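Long-range contact in Lmo0181 protein (Listeria monocytogenes serovar 1/2a, PDB 5F7V), which binds cycloalternan as a substrate-binding lipoprotein and probably delivers it to an ABC transporter for uptake: residues A[79-92]-A[112-124]. Numbering follows the deposited sequence.
Sequences FMQYAEKGVLADLT and DAFKYDGKQYGMV
Phe79 and Ala83 meet Phe114 and Tyr116 in a mainly apolar contact: helix 76-85 and the loop after it pack against the beta hairpin 115-120 in one lobe of this periplasmic-binding-protein fold. With CG anti to the backbone N (chi1 169°), the Phe79 ring reaches into the hairpin base, where Phe114 CA sits over one face, 3.8 Å from the ring centroid, a CH-pi contact. The Phe114 ring turns its edge to Phe79 in an offset edge-to-face pair, planes at 85°, and Tyr121 CB meets the Phe79 rim in plane. The Phe114 side chain is about 7 Å from a bound glucose unit. One turn on, Ala83 CB presses on Tyr116 CG at 3.7 Å; Met80 CE touches that ring's edge.

Past the Schellman motif at Gly86, the loop runs by the Tyr121 ring, whose edge faces Leu88 O. The segments share one direct hydrogen bond, Leu91 N to Gln120 O (2.8 Å, 157° at the hydrogen), and Leu91 CD1 packs on Met123 CG at 3.8 Å. A water lies within hydrogen-bonding reach of both Ala89 O and Tyr121 O. Asp90 OD1 accepts from Thr92 N, an Asx turn, and from Thr92 OG1 on its syn lone pair.

Phe79, Tyr116 and Tyr121 bury the largest areas, so the contact is mainly apolar, with one direct hydrogen bond fixing the loop against the hairpin.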
loop_
_atom_site.group_PDB
_atom_site.type_symbol
_atom_site.label_atom_id
_atom_site.label_comp_id
_atom_site.label_asym_id
_atom_site.label_seq_id
_atom_site.Cartn_x
_atom_site.Cartn_y
_atom_site.Cartn_z
ATOM N N PHE A 79 -5.503 8.409 6.573
ATOM C CA PHE A 79 -5.992 9.769 6.368
ATOM C C PHE A 79 -7.163 10.162 7.283
ATOM O O PHE A 79 -7.092 11.236 7.884
ATOM C CB PHE A 79 -6.370 10.001 4.896
ATOM C CG PHE A 79 -7.108 11.278 4.646
ATOM C CD1 PHE A 79 -6.420 12.456 4.630
ATOM C CD2 PHE A 79 -8.474 11.292 4.486
ATOM C CE1 PHE A 79 -7.113 13.641 4.418
ATOM C CE2 PHE A 79 -9.163 12.451 4.250
ATOM C CZ PHE A 79 -8.476 13.653 4.231
ATOM N N MET A 80 -8.223 9.363 7.371
ATOM C CA MET A 80 -9.397 9.820 8.105
ATOM C C MET A 80 -9.063 10.045 9.576
ATOM O O MET A 80 -9.553 10.998 10.184
ATOM C CB MET A 80 -10.552 8.843 7.961
ATOM C CG MET A 80 -11.693 9.278 8.848
ATOM S SD MET A 80 -13.135 8.236 8.677
ATOM C CE MET A 80 -14.366 9.528 8.600
ATOM N N GLN A 81 -8.177 9.228 10.133
ATOM C CA GLN A 81 -7.754 9.422 11.518
ATOM C C GLN A 81 -7.232 10.835 11.714
ATOM O O GLN A 81 -7.564 11.505 12.698
ATOM C CB GLN A 81 -6.680 8.413 11.924
ATOM C CG GLN A 81 -6.399 8.447 13.416
ATOM C CD GLN A 81 -5.438 7.386 13.899
ATOM O OE1 GLN A 81 -4.816 6.648 13.132
ATOM N NE2 GLN A 81 -5.291 7.327 15.204
ATOM N N TYR A 82 -6.389 11.300 10.796
ATOM C CA TYR A 82 -5.795 12.646 10.891
ATOM C C TYR A 82 -6.767 13.757 10.557
ATOM O O TYR A 82 -6.830 14.802 11.203
ATOM C CB TYR A 82 -4.524 12.721 10.036
ATOM C CG TYR A 82 -3.327 12.070 10.702
ATOM C CD1 TYR A 82 -3.313 10.732 11.028
ATOM C CD2 TYR A 82 -2.196 12.815 11.044
ATOM C CE1 TYR A 82 -2.224 10.139 11.639
ATOM C CE2 TYR A 82 -1.113 12.239 11.667
ATOM C CZ TYR A 82 -1.134 10.887 11.962
ATOM O OH TYR A 82 -0.074 10.259 12.594
ATOM N N ALA A 83 -7.574 13.531 9.539
ATOM C CA ALA A 83 -8.523 14.555 9.122
ATOM C C ALA A 83 -9.511 14.799 10.226
ATOM O O ALA A 83 -9.760 15.953 10.542
ATOM C CB ALA A 83 -9.221 14.175 7.830
ATOM N N GLU A 84 -10.018 13.737 10.840
ATOM C CA GLU A 84 -11.026 13.862 11.882
ATOM C C GLU A 84 -10.486 14.413 13.208
ATOM O O GLU A 84 -11.232 14.983 14.004
ATOM C CB GLU A 84 -11.723 12.522 12.099
ATOM C CG GLU A 84 -13.033 12.689 12.838
ATOM C CD GLU A 84 -13.887 11.445 12.803
ATOM O OE1 GLU A 84 -13.615 10.484 12.041
ATOM O OE2 GLU A 84 -14.862 11.469 13.572
ATOM N N LYS A 85 -9.195 14.228 13.458
ATOM C CA LYS A 85 -8.488 14.795 14.617
ATOM C C LYS A 85 -8.283 16.301 14.485
ATOM O O LYS A 85 -7.994 16.950 15.494
ATOM C CB LYS A 85 -7.140 14.092 14.740
ATOM C CG LYS A 85 -6.241 14.409 15.924
ATOM C CD LYS A 85 -5.010 13.500 15.972
ATOM C CE LYS A 85 -4.356 13.226 14.628
ATOM N NZ LYS A 85 -3.037 12.543 14.526
ATOM N N GLY A 86 -8.434 16.848 13.277
ATOM C CA GLY A 86 -8.284 18.277 13.031
ATOM C C GLY A 86 -6.860 18.787 12.905
ATOM O O GLY A 86 -6.627 19.994 13.036
ATOM N N VAL A 87 -5.894 17.919 12.608
ATOM C CA VAL A 87 -4.498 18.355 12.564
ATOM C C VAL A 87 -4.035 18.778 11.164
ATOM O O VAL A 87 -2.880 19.193 10.972
ATOM C CB VAL A 87 -3.549 17.271 13.117
ATOM C CG1 VAL A 87 -3.832 17.001 14.593
ATOM C CG2 VAL A 87 -3.559 16.000 12.267
ATOM N N LEU A 88 -4.932 18.683 10.176
ATOM C CA LEU A 88 -4.599 19.031 8.790
ATOM C C LEU A 88 -5.239 20.362 8.403
ATOM O O LEU A 88 -6.422 20.605 8.700
ATOM C CB LEU A 88 -5.093 17.948 7.827
ATOM C CG LEU A 88 -4.621 16.514 8.072
ATOM C CD1 LEU A 88 -5.310 15.514 7.144
ATOM C CD2 LEU A 88 -3.117 16.491 8.010
ATOM N N ALA A 89 -4.476 21.171 7.667
ATOM C CA ALA A 89 -5.029 22.397 7.117
ATOM C C ALA A 89 -5.999 22.080 5.967
ATOM O O ALA A 89 -5.704 21.292 5.082
ATOM C CB ALA A 89 -3.925 23.309 6.611
ATOM N N ASP A 90 -7.153 22.739 5.967
ATOM C CA ASP A 90 -8.052 22.714 4.816
ATOM C C ASP A 90 -7.336 23.366 3.637
ATOM O O ASP A 90 -6.871 24.500 3.743
ATOM C CB ASP A 90 -9.300 23.520 5.221
ATOM C CG ASP A 90 -10.324 23.658 4.132
ATOM O OD1 ASP A 90 -10.195 23.077 3.042
ATOM O OD2 ASP A 90 -11.318 24.376 4.432
ATOM N N LEU A 91 -7.224 22.655 2.530
ATOM C CA LEU A 91 -6.483 23.182 1.387
ATOM C C LEU A 91 -7.369 23.857 0.353
ATOM O O LEU A 91 -6.855 24.252 -0.689
ATOM C CB LEU A 91 -5.694 22.038 0.759
ATOM C CG LEU A 91 -4.618 21.389 1.640
ATOM C CD1 LEU A 91 -3.820 20.369 0.840
ATOM C CD2 LEU A 91 -3.687 22.344 2.361
ATOM N N THR A 92 -8.655 24.020 0.646
ATOM C CA THR A 92 -9.626 24.579 -0.310
ATOM C C THR A 92 -9.143 25.887 -0.913
ATOM O O THR A 92 -9.173 26.035 -2.138
ATOM C CB THR A 92 -10.989 24.801 0.365
ATOM O OG1 THR A 92 -11.455 23.533 0.814
ATOM C CG2 THR A 92 -12.026 25.401 -0.592
ATOM N N ASP A 112 -9.345 11.780 -4.599
ATOM C CA ASP A 112 -10.479 11.738 -3.671
ATOM C C ASP A 112 -10.146 11.124 -2.308
ATOM O O ASP A 112 -10.880 11.335 -1.332
ATOM C CB ASP A 112 -11.655 10.980 -4.281
ATOM C CG ASP A 112 -12.330 11.699 -5.445
ATOM O OD1 ASP A 112 -12.072 12.910 -5.661
ATOM O OD2 ASP A 112 -13.109 10.991 -6.134
ATOM N N ALA A 113 -9.066 10.360 -2.236
ATOM C CA ALA A 113 -8.665 9.701 -0.996
ATOM C C ALA A 113 -8.374 10.678 0.122
ATOM O O ALA A 113 -8.427 10.290 1.303
ATOM C CB ALA A 113 -7.436 8.837 -1.249
ATOM N N PHE A 114 -8.100 11.935 -0.237
ATOM C CA PHE A 114 -7.654 12.944 0.709
ATOM C C PHE A 114 -8.678 14.036 0.900
ATOM O O PHE A 114 -8.337 15.139 1.278
ATOM C CB PHE A 114 -6.254 13.464 0.353
ATOM C CG PHE A 114 -5.277 12.326 0.271
ATOM C CD1 PHE A 114 -4.792 11.753 1.424
ATOM C CD2 PHE A 114 -4.918 11.771 -0.947
ATOM C CE1 PHE A 114 -3.982 10.646 1.390
ATOM C CE2 PHE A 114 -4.113 10.681 -0.992
ATOM C CZ PHE A 114 -3.663 10.103 0.176
ATOM N N LYS A 115 -9.924 13.686 0.631
ATOM C CA LYS A 115 -11.060 14.559 0.880
ATOM C C LYS A 115 -11.797 14.070 2.127
ATOM O O LYS A 115 -11.975 12.858 2.302
ATOM C CB LYS A 115 -11.973 14.541 -0.345
ATOM C CG LYS A 115 -13.119 15.535 -0.418
ATOM C CD LYS A 115 -13.825 15.522 -1.771
ATOM C CE LYS A 115 -13.141 14.820 -2.945
ATOM N NZ LYS A 115 -12.056 15.473 -3.753
ATOM N N TYR A 116 -12.172 15.012 2.975
ATOM C CA TYR A 116 -12.907 14.750 4.195
ATOM C C TYR A 116 -13.962 15.841 4.335
ATOM O O TYR A 116 -13.651 17.026 4.220
ATOM C CB TYR A 116 -11.980 14.754 5.407
ATOM C CG TYR A 116 -12.706 14.698 6.730
ATOM C CD1 TYR A 116 -13.391 13.551 7.119
ATOM C CD2 TYR A 116 -12.696 15.782 7.589
ATOM C CE1 TYR A 116 -14.047 13.474 8.335
ATOM C CE2 TYR A 116 -13.361 15.723 8.806
ATOM C CZ TYR A 116 -14.041 14.569 9.166
ATOM O OH TYR A 116 -14.685 14.507 10.393
ATOM N N ASP A 117 -15.203 15.419 4.565
ATOM C CA ASP A 117 -16.357 16.322 4.708
ATOM C C ASP A 117 -16.419 17.335 3.549
ATOM O O ASP A 117 -16.622 18.533 3.772
ATOM C CB ASP A 117 -16.294 17.071 6.051
ATOM C CG ASP A 117 -16.724 16.222 7.251
ATOM O OD1 ASP A 117 -16.940 14.986 7.157
ATOM O OD2 ASP A 117 -16.858 16.816 8.352
ATOM N N GLY A 118 -16.180 16.850 2.334
ATOM C CA GLY A 118 -16.270 17.667 1.128
ATOM C C GLY A 118 -15.117 18.627 0.875
ATOM O O GLY A 118 -15.211 19.454 -0.021
ATOM N N LYS A 119 -14.046 18.537 1.667
ATOM C CA LYS A 119 -12.905 19.452 1.556
ATOM C C LYS A 119 -11.610 18.659 1.336
ATOM O O LYS A 119 -11.430 17.552 1.849
ATOM C CB LYS A 119 -12.787 20.285 2.817
ATOM C CG LYS A 119 -13.968 21.238 3.012
ATOM C CD LYS A 119 -13.954 21.871 4.389
ATOM C CE LYS A 119 -14.330 20.888 5.478
ATOM N NZ LYS A 119 -14.441 21.610 6.772
ATOM N N GLN A 120 -10.731 19.222 0.515
ATOM C CA GLN A 120 -9.440 18.622 0.253
ATOM C C GLN A 120 -8.475 18.939 1.393
ATOM O O GLN A 120 -8.187 20.114 1.681
ATOM C CB GLN A 120 -8.930 19.170 -1.084
ATOM C CG GLN A 120 -7.932 18.257 -1.783
ATOM C CD GLN A 120 -8.505 16.910 -2.201
ATOM O OE1 GLN A 120 -9.693 16.782 -2.484
ATOM N NE2 GLN A 120 -7.640 15.925 -2.257
ATOM N N TYR A 121 -8.015 17.882 2.060
ATOM C CA TYR A 121 -7.073 18.034 3.174
ATOM C C TYR A 121 -5.694 17.425 2.890
ATOM O O TYR A 121 -4.816 17.338 3.774
ATOM C CB TYR A 121 -7.620 17.439 4.468
ATOM C CG TYR A 121 -8.651 18.251 5.194
ATOM C CD1 TYR A 121 -8.304 19.262 6.086
ATOM C CD2 TYR A 121 -9.977 17.978 4.995
ATOM C CE1 TYR A 121 -9.246 19.996 6.773
ATOM C CE2 TYR A 121 -10.945 18.702 5.664
ATOM C CZ TYR A 121 -10.580 19.699 6.553
ATOM O OH TYR A 121 -11.542 20.403 7.247
ATOM N N GLY A 122 -5.473 17.007 1.650
ATOM C CA GLY A 122 -4.144 16.516 1.263
ATOM C C GLY A 122 -4.037 16.624 -0.232
ATOM O O GLY A 122 -5.052 16.643 -0.904
ATOM N N MET A 123 -2.816 16.717 -0.731
ATOM C CA MET A 123 -2.530 16.634 -2.166
ATOM C C MET A 123 -1.971 15.262 -2.486
ATOM O O MET A 123 -1.005 14.807 -1.907
ATOM C CB MET A 123 -1.526 17.715 -2.545
ATOM C CG MET A 123 -2.047 19.115 -2.303
ATOM S SD MET A 123 -3.391 19.631 -3.411
ATOM C CE MET A 123 -2.493 20.277 -4.805
ATOM N N VAL A 124 -2.606 14.621 -3.464
ATOM C CA VAL A 124 -2.218 13.258 -3.790
ATOM C C VAL A 124 -0.847 13.223 -4.426
ATOM O O VAL A 124 -0.550 13.968 -5.356
ATOM C CB VAL A 124 -3.256 12.557 -4.685
ATOM C CG1 VAL A 124 -3.507 13.307 -5.988
ATOM C CG2 VAL A 124 -2.813 11.133 -4.938
HETATM O O HOH W 1 -3.564 19.579 4.733
HETATM O O HOH W 2 -11.612 21.538 -0.863
#